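Local coordinates for protein HpcE (Thermus thermophilus, PDB 1WZO) that probably catalyses the isomerisation of 5-carboxymethyl-2-hydroxymuconate, a step in the breakdown of homoprotocatechuate, as a member of the fumarylacetoacetate hydrolase family, at residues V104-R110 against E201-P207; M1-R5 against P156-E162; N127-A131 against R144-R148; V192-L196 against V210-G214; V84-P88 against R148-P153. All coordinates share one frame; numbering follows the deposited sequence.

Contact 1. Residues V104-R110 against E201-P207; sequences VGRPMKR and EFMTLEP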
# COMPACT_ATOMS: atom_id res chain seq x y z
N VAL B 104 -5.03 16.06 -5.61
CA VAL B 104 -6.44 15.67 -5.53
C VAL B 104 -6.79 15.19 -4.12
O VAL B 104 -6.04 14.42 -3.52
CB VAL B 104 -6.76 14.55 -6.56
CG1 VAL B 104 -8.19 14.10 -6.42
CG2 VAL B 104 -6.51 15.08 -7.97
N GLY B 105 -7.93 15.64 -3.61
CA GLY B 105 -8.35 15.26 -2.27
C GLY B 105 -9.55 14.32 -2.19
O GLY B 105 -9.75 13.65 -1.17
N ARG B 106 -10.35 14.28 -3.24
CA ARG B 106 -11.52 13.41 -3.31
C ARG B 106 -11.63 12.79 -4.69
O ARG B 106 -11.23 13.40 -5.67
CB ARG B 106 -12.80 14.19 -3.01
CG ARG B 106 -12.98 14.58 -1.55
CD ARG B 106 -14.39 15.10 -1.30
NE ARG B 106 -14.64 16.38 -1.95
CZ ARG B 106 -15.72 16.67 -2.66
NH1 ARG B 106 -16.68 15.76 -2.82
NH2 ARG B 106 -15.87 17.88 -3.19
N PRO B 107 -12.18 11.56 -4.78
CA PRO B 107 -12.33 10.88 -6.07
C PRO B 107 -13.04 11.75 -7.09
O PRO B 107 -14.11 12.31 -6.82
CB PRO B 107 -13.14 9.64 -5.70
CG PRO B 107 -12.69 9.35 -4.31
CD PRO B 107 -12.68 10.72 -3.68
N MET B 108 -12.45 11.86 -8.28
CA MET B 108 -13.01 12.68 -9.35
C MET B 108 -13.31 11.89 -10.62
O MET B 108 -12.44 11.23 -11.17
CB MET B 108 -12.05 13.81 -9.72
CG MET B 108 -11.62 14.73 -8.58
SD MET B 108 -10.54 16.05 -9.21
CE MET B 108 -11.77 17.22 -9.81
N LYS B 109 -14.56 11.98 -11.07
CA LYS B 109 -14.99 11.34 -12.31
C LYS B 109 -16.13 12.19 -12.84
O LYS B 109 -17.15 12.36 -12.16
CB LYS B 109 -15.46 9.90 -12.09
CG LYS B 109 -15.79 9.17 -13.39
CD LYS B 109 -14.57 9.11 -14.32
CE LYS B 109 -14.90 8.50 -15.68
NZ LYS B 109 -15.22 7.05 -15.61
N ARG B 110 -15.95 12.72 -14.05
CA ARG B 110 -16.94 13.57 -14.71
C ARG B 110 -17.30 14.79 -13.86
O ARG B 110 -18.47 15.14 -13.72
CB ARG B 110 -18.20 12.76 -15.03
CG ARG B 110 -17.97 11.64 -16.03
CD ARG B 110 -19.27 10.94 -16.40
NE ARG B 110 -19.04 9.80 -17.28
CZ ARG B 110 -18.47 9.89 -18.48
NH1 ARG B 110 -18.07 11.07 -18.95
NH2 ARG B 110 -18.29 8.80 -19.21
N GLU B 201 -13.02 13.46 -16.99
CA GLU B 201 -14.09 13.08 -17.89
C GLU B 201 -13.94 11.63 -18.34
O GLU B 201 -14.94 10.94 -18.56
CB GLU B 201 -14.09 14.00 -19.13
CG GLU B 201 -15.24 13.72 -20.11
CD GLU B 201 -14.88 12.69 -21.19
OE1 GLU B 201 -15.81 12.05 -21.72
OE2 GLU B 201 -13.69 12.55 -21.52
N PHE B 202 -12.70 11.15 -18.46
CA PHE B 202 -12.44 9.79 -18.92
C PHE B 202 -11.57 8.96 -17.96
O PHE B 202 -11.50 7.74 -18.08
CB PHE B 202 -11.78 9.83 -20.31
CG PHE B 202 -10.40 10.44 -20.31
CD1 PHE B 202 -9.28 9.68 -19.95
CD2 PHE B 202 -10.21 11.78 -20.65
CE1 PHE B 202 -8.01 10.26 -19.93
CE2 PHE B 202 -8.95 12.36 -20.63
CZ PHE B 202 -7.84 11.60 -20.27
N MET B 203 -10.92 9.63 -17.02
CA MET B 203 -10.03 8.96 -16.07
C MET B 203 -10.37 9.32 -14.63
O MET B 203 -10.38 10.50 -14.28
CB MET B 203 -8.58 9.37 -16.36
CG MET B 203 -7.54 8.74 -15.45
SD MET B 203 -5.89 9.44 -15.67
CE MET B 203 -5.62 9.19 -17.42
N THR B 204 -10.63 8.32 -13.80
CA THR B 204 -10.94 8.58 -12.40
C THR B 204 -9.69 9.03 -11.63
O THR B 204 -8.69 8.32 -11.59
CB THR B 204 -11.50 7.32 -11.71
OG1 THR B 204 -12.71 6.93 -12.36
CG2 THR B 204 -11.80 7.61 -10.23
N LEU B 205 -9.74 10.22 -11.04
CA LEU B 205 -8.60 10.70 -10.26
C LEU B 205 -8.90 10.36 -8.81
O LEU B 205 -10.01 10.58 -8.33
CB LEU B 205 -8.40 12.21 -10.43
CG LEU B 205 -8.07 12.68 -11.85
CD1 LEU B 205 -7.90 14.19 -11.88
CD2 LEU B 205 -6.79 11.99 -12.33
N GLU B 206 -7.91 9.82 -8.12
CA GLU B 206 -8.08 9.42 -6.73
C GLU B 206 -7.31 10.33 -5.79
O GLU B 206 -6.41 11.05 -6.21
CB GLU B 206 -7.60 7.97 -6.58
CG GLU B 206 -8.19 7.03 -7.63
CD GLU B 206 -7.58 5.64 -7.62
OE1 GLU B 206 -6.34 5.52 -7.50
OE2 GLU B 206 -8.33 4.65 -7.75
N PRO B 207 -7.67 10.31 -4.49
CA PRO B 207 -6.96 11.15 -3.52
C PRO B 207 -5.46 10.90 -3.61
O PRO B 207 -5.01 9.76 -3.68
CB PRO B 207 -7.54 10.69 -2.18
CG PRO B 207 -8.97 10.36 -2.54
CD PRO B 207 -8.78 9.59 -3.85
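Met108 and Leu205 make the tight centre of this contact, an isolated antiparallel bridge between two loops. Met108 N donates to Leu205 O at 2.8 Å, and Leu205 N answers with a bond to Met108 O at 2.9 Å. Each carbonyl oxygen is gripped a second time by a CA-H...O contact, Leu205 O from Pro107 CA at 3.3 Å and Met108 O from Thr204 CA at 3.3 Å. Beside this bridge the two CB atoms of Met108 and Leu205 touch at 4.0 Å, their side chains crossing obliquely; beyond that point Met108 bends at its last torsion (chi3 83°) and leads its methyl away from 201-207. Toward Gly105, Pro107 CD rests 3.9 Å from Pro207 CG, ring against ring.

The opposite end is looser. Arg110 runs extended from CG to NE, yet its NH1 stays 3.7 Å from Glu201 OE1, a long salt bridge with guanidinium and carboxylate planes 61° apart. Glu201 O lies over a face of the same guanidinium, at an angle too poor for a hydrogen bond. Between centre and loose end, Lys109 crosses Thr204 at about a right angle, its CD 3.5 Å from Thr204 OG1; the polar ends of both side chains engage Asp149 of the second subunit.

The paired loops follow strand 94-104 and helix 192-200 respectively, and Met108 and Leu205 both settle on that helix at Leu196, while the 201-207 loop runs on toward strand 210-212.

Contact 2. Residues M1-R5 against P156-E162; sequences MKLAR and PFLVVEE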
# COMPACT_ATOMS: atom_id res chain seq x y z
N MET B 1 -2.54 25.16 6.40
CA MET B 1 -1.27 24.70 7.03
C MET B 1 -0.36 24.00 6.02
O MET B 1 -0.83 23.45 5.02
CB MET B 1 -1.60 23.75 8.19
CG MET B 1 -2.38 22.52 7.80
SD MET B 1 -3.03 21.64 9.25
CE MET B 1 -1.53 21.16 10.04
N LYS B 2 0.94 24.05 6.29
CA LYS B 2 1.93 23.43 5.42
C LYS B 2 2.33 22.08 6.00
O LYS B 2 3.11 21.99 6.95
CB LYS B 2 3.17 24.33 5.30
CG LYS B 2 2.92 25.63 4.55
CD LYS B 2 4.16 26.51 4.55
CE LYS B 2 3.94 27.78 3.74
NZ LYS B 2 2.81 28.59 4.26
N LEU B 3 1.76 21.02 5.43
CA LEU B 3 2.05 19.67 5.89
C LEU B 3 3.38 19.21 5.31
O LEU B 3 3.74 19.56 4.19
CB LEU B 3 0.92 18.72 5.45
CG LEU B 3 -0.48 19.18 5.88
CD1 LEU B 3 -1.52 18.15 5.47
CD2 LEU B 3 -0.50 19.38 7.39
N ALA B 4 4.12 18.43 6.10
CA ALA B 4 5.42 17.93 5.67
C ALA B 4 5.71 16.57 6.28
O ALA B 4 5.12 16.19 7.29
CB ALA B 4 6.51 18.92 6.07
N ARG B 5 6.62 15.84 5.65
CA ARG B 5 7.03 14.53 6.14
C ARG B 5 8.55 14.56 6.21
O ARG B 5 9.21 15.08 5.32
CB ARG B 5 6.56 13.41 5.20
CG ARG B 5 5.06 13.19 5.26
CD ARG B 5 4.58 12.12 4.28
NE ARG B 5 5.11 10.78 4.54
CZ ARG B 5 6.10 10.21 3.86
NH1 ARG B 5 6.69 10.85 2.87
NH2 ARG B 5 6.48 8.97 4.16
N PRO B 156 8.43 21.43 -0.83
CA PRO B 156 8.57 20.53 0.32
C PRO B 156 7.28 20.32 1.11
O PRO B 156 7.22 19.44 1.97
CB PRO B 156 9.66 21.21 1.15
CG PRO B 156 9.44 22.66 0.88
CD PRO B 156 9.19 22.68 -0.61
N PHE B 157 6.25 21.09 0.80
CA PHE B 157 5.00 20.99 1.56
C PHE B 157 3.74 20.66 0.77
O PHE B 157 3.67 20.87 -0.44
CB PHE B 157 4.72 22.30 2.30
CG PHE B 157 5.90 22.87 3.01
CD1 PHE B 157 6.51 24.03 2.54
CD2 PHE B 157 6.41 22.26 4.15
CE1 PHE B 157 7.60 24.58 3.20
CE2 PHE B 157 7.51 22.81 4.81
CZ PHE B 157 8.10 23.97 4.34
N LEU B 158 2.76 20.15 1.50
CA LEU B 158 1.44 19.89 0.95
C LEU B 158 0.68 21.02 1.62
O LEU B 158 0.26 20.91 2.78
CB LEU B 158 0.89 18.54 1.41
CG LEU B 158 -0.60 18.34 1.08
CD1 LEU B 158 -0.85 18.61 -0.40
CD2 LEU B 158 -1.02 16.91 1.45
N VAL B 159 0.53 22.13 0.90
CA VAL B 159 -0.14 23.31 1.42
C VAL B 159 -1.66 23.21 1.26
O VAL B 159 -2.19 23.27 0.16
CB VAL B 159 0.37 24.57 0.71
CG1 VAL B 159 -0.20 25.83 1.37
CG2 VAL B 159 1.90 24.59 0.75
N VAL B 160 -2.33 23.07 2.40
CA VAL B 160 -3.78 22.95 2.43
C VAL B 160 -4.47 24.14 3.10
O VAL B 160 -3.98 24.69 4.08
CB VAL B 160 -4.20 21.66 3.17
CG1 VAL B 160 -3.60 20.44 2.47
CG2 VAL B 160 -3.72 21.71 4.61
N GLU B 161 -5.62 24.53 2.55
CA GLU B 161 -6.41 25.63 3.09
C GLU B 161 -5.68 26.96 3.15
O GLU B 161 -5.92 27.75 4.06
CB GLU B 161 -6.90 25.27 4.50
CG GLU B 161 -7.46 23.87 4.65
CD GLU B 161 -7.87 23.56 6.08
OE1 GLU B 161 -7.04 23.76 7.00
OE2 GLU B 161 -9.02 23.11 6.28
N GLU B 162 -4.78 27.22 2.21
CA GLU B 162 -4.04 28.48 2.20
C GLU B 162 -4.12 29.20 0.86
O GLU B 162 -4.20 30.43 0.81
CB GLU B 162 -2.58 28.25 2.59
CG GLU B 162 -2.40 27.99 4.08
CD GLU B 162 -0.94 27.83 4.49
OE1 GLU B 162 -0.07 28.48 3.88
OE2 GLU B 162 -0.68 27.06 5.44
O HOH W 1 -4.99 26.34 7.59
O HOH W 2 7.70 16.94 3.35
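Lys2 and Glu162 anchor the charged end of this contact: Lys2 runs extended along the Phe157 ring and bends only at its last torsion (chi4 59°), which turns NZ to Glu162 OE1 at 2.9 Å, on the syn lone pair of that oxygen, while the chain-terminal Met1 N lies 2.8 Å from Glu162 OE2 in a second salt bridge whose hydrogen bond is weak.

Backbone bonds come next. Met1 N also donates to Val160 O, and Met1 O accepts the N-H of Val160; in the hydrogen-bonded pair Leu3 with Leu158, Leu3 N bonds to Leu158 O at 3.0 Å and Leu158 N to Leu3 O at 2.9 Å. Between them Lys2 and Val159 form a non-hydrogen-bonded pair.

Apolar packing divides between the two faces. Lys2 CB sits over the Phe157 ring in a CH-pi contact, 4.3 Å from the centroid, and Pro156 covers the opposite ring face. A leucine in place of Lys2 would probably leave Glu162 OE1 without its charged mate. On the other face Leu3 CB meets Leu158 CB at 4.0 Å, and Met1 CG lies alongside Val160 CG2 at 3.6 Å.

Such alternation is that of an antiparallel sheet, here joining the N-terminal strand 2-8 to strand 152-159.

Contact 3. Residues N127-A131 against R144-R148; sequences NDLVA and RAKGR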
# COMPACT_ATOMS: atom_id res chain seq x y z
N ASN B 127 9.35 20.38 -9.87
CA ASN B 127 10.41 20.71 -10.81
C ASN B 127 10.28 19.59 -11.86
O ASN B 127 10.80 18.49 -11.68
CB ASN B 127 11.78 20.65 -10.14
CG ASN B 127 12.87 21.17 -11.04
OD1 ASN B 127 12.68 21.28 -12.25
ND2 ASN B 127 14.03 21.50 -10.46
N ASP B 128 9.55 19.88 -12.94
CA ASP B 128 9.32 18.89 -14.00
C ASP B 128 10.46 18.91 -15.02
O ASP B 128 10.32 19.41 -16.13
CB ASP B 128 7.96 19.19 -14.66
CG ASP B 128 7.65 18.26 -15.82
OD1 ASP B 128 8.01 17.07 -15.74
OD2 ASP B 128 7.04 18.73 -16.80
N LEU B 129 11.59 18.34 -14.62
CA LEU B 129 12.78 18.31 -15.46
C LEU B 129 12.62 17.57 -16.78
O LEU B 129 11.77 16.68 -16.93
CB LEU B 129 13.96 17.72 -14.66
CG LEU B 129 14.50 18.60 -13.53
CD1 LEU B 129 14.54 17.81 -12.21
CD2 LEU B 129 15.89 19.11 -13.90
N VAL B 130 13.43 17.95 -17.74
CA VAL B 130 13.39 17.33 -19.05
C VAL B 130 14.77 17.33 -19.68
O VAL B 130 15.55 18.27 -19.49
CB VAL B 130 12.40 18.06 -20.00
CG1 VAL B 130 12.80 19.53 -20.15
CG2 VAL B 130 12.41 17.39 -21.38
N ALA B 131 15.09 16.26 -20.39
CA ALA B 131 16.36 16.16 -21.10
C ALA B 131 15.96 16.29 -22.56
O ALA B 131 15.55 15.32 -23.20
CB ALA B 131 17.01 14.81 -20.84
N ARG B 144 11.38 8.71 -21.97
CA ARG B 144 12.83 8.68 -21.76
C ARG B 144 13.38 10.07 -21.42
O ARG B 144 14.39 10.20 -20.73
CB ARG B 144 13.53 8.14 -23.01
CG ARG B 144 15.02 7.88 -22.79
CD ARG B 144 15.57 6.88 -23.80
NE ARG B 144 15.85 7.48 -25.10
CZ ARG B 144 16.97 8.12 -25.39
NH1 ARG B 144 17.93 8.25 -24.48
NH2 ARG B 144 17.15 8.64 -26.60
N ALA B 145 12.71 11.10 -21.91
CA ALA B 145 13.15 12.48 -21.68
C ALA B 145 12.61 13.10 -20.39
O ALA B 145 13.25 13.98 -19.81
CB ALA B 145 12.73 13.36 -22.86
N LYS B 146 11.46 12.63 -19.94
CA LYS B 146 10.80 13.19 -18.76
C LYS B 146 10.68 12.26 -17.56
O LYS B 146 10.67 12.72 -16.42
CB LYS B 146 9.39 13.64 -19.12
CG LYS B 146 9.29 14.58 -20.31
CD LYS B 146 9.59 16.01 -19.92
CE LYS B 146 8.48 16.59 -19.04
NZ LYS B 146 8.81 17.97 -18.60
N GLY B 147 10.56 10.96 -17.83
CA GLY B 147 10.36 9.99 -16.76
C GLY B 147 11.56 9.31 -16.14
O GLY B 147 11.44 8.20 -15.60
N ARG B 148 12.71 9.97 -16.18
CA ARG B 148 13.93 9.42 -15.61
C ARG B 148 13.94 9.51 -14.08
O ARG B 148 13.30 10.38 -13.49
CB ARG B 148 15.14 10.17 -16.16
CG ARG B 148 15.11 10.37 -17.68
CD ARG B 148 16.33 11.14 -18.16
NE ARG B 148 17.54 10.32 -18.15
CZ ARG B 148 17.84 9.40 -19.06
NH1 ARG B 148 17.01 9.18 -20.08
NH2 ARG B 148 18.96 8.71 -18.97
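Two successive bends in Lys146, at chi2 (-82°) and chi3 (-70°), fold its chain against Val130 and carry NZ back to Asp128, the two side chains crossing at about a right angle. NZ stands 2.6 Å from Asp128 OD2, a short salt bridge in which the amine comes from above the carboxylate plane, 54° out of it. A weaker bond runs from Lys146 NZ to the backbone Asp128 O at 3.2 Å; Asp128 is also the centre of an inverse gamma turn.

The bent chain is packed closely: Lys146 CD lies 3.5 Å from both CB and CG2 of Val130, tighter than usual for carbon atoms. Beyond it, Ala131 N donates to Ala145 O at 3.0 Å, tying the end of the strand to the short helix, and Val130 CA adds a CA-H...O contact to the same oxygen at 3.4 Å.

Asp128 OD1 is held by Lys73, so an alanine at Asp128 would probably take from Lys73 and Lys146 the carboxylate they share, leaving Lys146 NZ more weakly held. With Glu97 and Glu99 close to Asp128, the cluster resembles the acidic metal-binding site of fumarylacetoacetate hydrolase relatives, although no metal is described here.

Contact 4. Residues V192-L196 against V210-G214; sequences VAELL and VLLTG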
# COMPACT_ATOMS: atom_id res chain seq x y z
N VAL B 192 -6.52 25.09 -13.78
CA VAL B 192 -6.51 23.87 -12.99
C VAL B 192 -7.90 23.23 -13.10
O VAL B 192 -8.04 22.03 -13.34
CB VAL B 192 -6.21 24.17 -11.52
CG1 VAL B 192 -6.39 22.92 -10.68
CG2 VAL B 192 -4.80 24.73 -11.38
N ALA B 193 -8.94 24.05 -12.93
CA ALA B 193 -10.31 23.56 -13.02
C ALA B 193 -10.61 22.94 -14.38
O ALA B 193 -11.21 21.87 -14.45
CB ALA B 193 -11.30 24.70 -12.74
N GLU B 194 -10.19 23.59 -15.46
CA GLU B 194 -10.44 23.05 -16.79
C GLU B 194 -9.67 21.74 -17.03
O GLU B 194 -10.18 20.83 -17.68
CB GLU B 194 -10.06 24.07 -17.86
CG GLU B 194 -10.98 25.29 -17.87
CD GLU B 194 -10.52 26.33 -18.86
OE1 GLU B 194 -9.35 26.75 -18.77
OE2 GLU B 194 -11.32 26.73 -19.74
N LEU B 195 -8.45 21.67 -16.51
CA LEU B 195 -7.62 20.48 -16.66
C LEU B 195 -8.22 19.28 -15.91
O LEU B 195 -8.28 18.17 -16.45
CB LEU B 195 -6.20 20.76 -16.15
CG LEU B 195 -5.36 21.72 -17.00
CD1 LEU B 195 -4.08 22.09 -16.29
CD2 LEU B 195 -5.06 21.07 -18.35
N LEU B 196 -8.67 19.50 -14.68
CA LEU B 196 -9.26 18.42 -13.90
C LEU B 196 -10.59 17.96 -14.51
O LEU B 196 -10.97 16.79 -14.37
CB LEU B 196 -9.48 18.86 -12.44
CG LEU B 196 -8.22 19.15 -11.62
CD1 LEU B 196 -8.62 19.76 -10.28
CD2 LEU B 196 -7.41 17.87 -11.42
N VAL B 210 -1.70 13.47 -8.64
CA VAL B 210 -1.14 14.81 -8.84
C VAL B 210 -1.22 15.32 -10.28
O VAL B 210 -1.00 14.58 -11.23
CB VAL B 210 0.35 14.84 -8.41
CG1 VAL B 210 0.96 16.21 -8.69
CG2 VAL B 210 0.47 14.49 -6.92
N LEU B 211 -1.52 16.61 -10.40
CA LEU B 211 -1.60 17.27 -11.70
C LEU B 211 -0.52 18.34 -11.76
O LEU B 211 -0.47 19.21 -10.89
CB LEU B 211 -2.98 17.91 -11.91
CG LEU B 211 -3.12 18.87 -13.09
CD1 LEU B 211 -2.93 18.13 -14.41
CD2 LEU B 211 -4.49 19.53 -13.05
N LEU B 212 0.34 18.25 -12.77
CA LEU B 212 1.40 19.23 -12.99
C LEU B 212 0.80 20.16 -14.03
O LEU B 212 0.35 19.71 -15.09
CB LEU B 212 2.66 18.55 -13.52
CG LEU B 212 3.22 17.44 -12.62
CD1 LEU B 212 4.48 16.85 -13.25
CD2 LEU B 212 3.51 17.99 -11.23
N THR B 213 0.80 21.45 -13.74
CA THR B 213 0.16 22.42 -14.63
C THR B 213 0.97 23.10 -15.72
O THR B 213 0.45 23.97 -16.42
CB THR B 213 -0.56 23.48 -13.77
OG1 THR B 213 0.39 24.11 -12.90
CG2 THR B 213 -1.64 22.81 -12.92
N GLY B 214 2.22 22.70 -15.89
CA GLY B 214 3.03 23.29 -16.94
C GLY B 214 3.91 24.44 -16.49
O GLY B 214 3.92 24.79 -15.31
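Helix 192-200 packs across strand 210-212 in an alpha-on-beta layer, Leu195 and Leu196 of the helix closing on Leu211 of the strand. The axes of helix 192-196 and strand 210-212 pass 10.2 Å apart, their directions 122° from each other, a spacing normal for a helix laid on a sheet through side chains alone.

Leu211 is the wedge. With CG anti to the backbone N (chi1 168°), its side chain stands out from the strand, and its CD2 methyl lodges between two successive helix residues. There it meets Leu195 CB and Leu196 CD2, each at 3.7 Å; Leu195 CD1 is a little farther from the same methyl, at 4.1 Å. Leu195 crosses Leu211 at about a right angle, whereas Leu196 comes obliquely.

A turn of helix earlier, Val192 CG2 touches Thr213 CG2 at 4.0 Å, and Leu195 CD1 approaches that threonine methyl at 4.2 Å. At chi1 58° Thr213 offers only its methyl to the helix, while its hydroxyl OG1 is hydrogen-bonded to Leu100 O on strand 94-104. Val49 of strand 46-50 and Val102 of strand 94-104 continue the apolar surface beneath the helix.

Because the helix and strand meet through methyl and methylene groups, with the strand backbone bonded to strands 46-50 and 94-104 and Leu196 N to Val192 O, the contact depends on shape and burial and carries no directional polar bond between the two segments.

Contact 5. Residues V84-P88 against R148-P153; sequences VVLYP and RDTFLP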
# COMPACT_ATOMS: atom_id res chain seq x y z
N VAL B 84 19.09 14.83 -4.40
CA VAL B 84 19.99 15.09 -5.51
C VAL B 84 19.47 14.62 -6.87
O VAL B 84 19.14 13.44 -7.06
CB VAL B 84 21.37 14.42 -5.27
CG1 VAL B 84 22.29 14.64 -6.47
CG2 VAL B 84 22.01 14.97 -4.00
N VAL B 85 19.38 15.55 -7.82
CA VAL B 85 18.92 15.22 -9.16
C VAL B 85 20.11 14.67 -9.94
O VAL B 85 21.20 15.25 -9.90
CB VAL B 85 18.38 16.47 -9.90
CG1 VAL B 85 18.14 16.15 -11.38
CG2 VAL B 85 17.07 16.92 -9.24
N LEU B 86 19.91 13.56 -10.64
CA LEU B 86 20.98 12.95 -11.41
C LEU B 86 20.94 13.42 -12.85
O LEU B 86 19.93 13.28 -13.55
CB LEU B 86 20.87 11.42 -11.34
CG LEU B 86 20.94 10.86 -9.91
CD1 LEU B 86 20.64 9.37 -9.92
CD2 LEU B 86 22.32 11.12 -9.33
N TYR B 87 22.05 14.00 -13.30
CA TYR B 87 22.16 14.51 -14.66
C TYR B 87 22.51 13.35 -15.61
O TYR B 87 23.48 12.63 -15.38
CB TYR B 87 23.24 15.59 -14.70
CG TYR B 87 23.33 16.36 -16.00
CD1 TYR B 87 23.97 15.82 -17.11
CD2 TYR B 87 22.79 17.64 -16.11
CE1 TYR B 87 24.08 16.54 -18.30
CE2 TYR B 87 22.89 18.37 -17.29
CZ TYR B 87 23.54 17.82 -18.38
OH TYR B 87 23.67 18.54 -19.55
N PRO B 88 21.72 13.15 -16.68
CA PRO B 88 21.97 12.07 -17.64
C PRO B 88 23.35 12.17 -18.27
O PRO B 88 23.70 13.19 -18.86
CB PRO B 88 20.86 12.25 -18.67
CG PRO B 88 19.75 12.86 -17.87
CD PRO B 88 20.49 13.88 -17.04
N ARG B 148 12.71 9.97 -16.18
CA ARG B 148 13.93 9.42 -15.61
C ARG B 148 13.94 9.51 -14.08
O ARG B 148 13.30 10.38 -13.49
CB ARG B 148 15.14 10.17 -16.16
CG ARG B 148 15.11 10.37 -17.68
CD ARG B 148 16.33 11.14 -18.16
NE ARG B 148 17.54 10.32 -18.15
CZ ARG B 148 17.84 9.40 -19.06
NH1 ARG B 148 17.01 9.18 -20.08
NH2 ARG B 148 18.96 8.71 -18.97
N ASP B 149 14.67 8.60 -13.43
CA ASP B 149 14.77 8.62 -11.97
C ASP B 149 15.27 10.00 -11.51
O ASP B 149 16.20 10.57 -12.10
CB ASP B 149 15.75 7.55 -11.48
CG ASP B 149 15.20 6.12 -11.62
OD1 ASP B 149 14.01 5.94 -11.95
OD2 ASP B 149 15.99 5.17 -11.38
N THR B 150 14.64 10.52 -10.47
CA THR B 150 14.94 11.82 -9.85
C THR B 150 14.51 13.05 -10.64
O THR B 150 14.80 14.17 -10.23
CB THR B 150 16.45 12.02 -9.51
OG1 THR B 150 17.19 12.33 -10.71
CG2 THR B 150 17.03 10.79 -8.83
N PHE B 151 13.81 12.86 -11.76
CA PHE B 151 13.40 14.01 -12.55
C PHE B 151 12.13 14.72 -12.11
O PHE B 151 11.56 15.51 -12.86
CB PHE B 151 13.30 13.64 -14.04
CG PHE B 151 14.55 13.94 -14.82
CD1 PHE B 151 14.48 14.32 -16.16
CD2 PHE B 151 15.81 13.88 -14.21
CE1 PHE B 151 15.64 14.63 -16.89
CE2 PHE B 151 16.97 14.20 -14.92
CZ PHE B 151 16.89 14.58 -16.26
N LEU B 152 11.67 14.44 -10.89
CA LEU B 152 10.49 15.14 -10.39
C LEU B 152 10.58 15.56 -8.93
O LEU B 152 9.92 14.98 -8.06
CB LEU B 152 9.20 14.34 -10.61
CG LEU B 152 7.93 15.12 -10.22
CD1 LEU B 152 7.92 16.47 -10.94
CD2 LEU B 152 6.66 14.31 -10.59
N PRO B 153 11.45 16.54 -8.62
CA PRO B 153 11.53 16.97 -7.23
C PRO B 153 10.11 17.44 -6.90
O PRO B 153 9.42 17.99 -7.76
CB PRO B 153 12.52 18.13 -7.29
CG PRO B 153 13.50 17.64 -8.34
CD PRO B 153 12.59 17.04 -9.41
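Thr150, Val85 and Pro88 carry most of this contact, in which a type II beta turn, Arg148 to Phe151, is laid against the edge of strand 85-87. Thr150 occupies the third position of the turn, with phi 73°, and its side chain faces the strand. Its OG1 lies between the backbone N and the carbonyl carbon (chi1 77°), which turns the hydroxyl to Leu86 N and leaves CG2 beside Leu86 CD1. OG1 accepts Leu86 N at 3.0 Å in an almost linear bond (177°), so a side-chain oxygen takes the place a neighbouring strand's carbonyl would fill. The threonine methyl CG2 is 4.0 Å from Leu86 CD1, the two side chains crossing at about a right angle.

Val85 spreads its two methyls along the turn and its exit. CG2 rests 3.7 Å from Thr150 O and 3.8 Å from Pro153 CG, while CG1 approaches Phe151 CE2 obliquely. Leu129 of strand 120-131 backs this apolar patch, touching Val85, Phe151 and Pro153.

Asp149 in the turn forms a salt bridge with Arg11 of the fourth subunit, which also packs on Leu86 and Thr150. The turn therefore takes part in subunit assembly as well as in the fold of its own chain.

Just past the strand, Pro88 sets its ring into the corner between Phe151 and Arg148. Its CG is 3.7 Å from Phe151 CZ and 3.4 Å from Arg148 NE, whose guanidinium is tethered through NH1 to Arg144 O. At the edge of the Phe151 ring, near its plane, Leu86 O stands 3.4 Å from CE2.

How the contacts relate
Contacts 2 to 5 are largely buried, whereas contact 1 is only partly so and lies farthest out, its centre about 19 Å from the centre of the chain. Contacts 1 and 4 share the surroundings of helix 192-200, meeting through Leu205 and Leu196, but one is a backbone bridge with a loose charged end and the other purely apolar. Contacts 3 and 5 adjoin, with centres about 8 Å apart, and share Arg148; the first is built on buried charge, the second on a threonine hydroxyl and proline packing. Strand 152-159 links contact 5 to contact 2, the regular sheet pairing. Contacts 1, 3 and 5 reach the second subunit; contacts 2 and 4 touch no other chain.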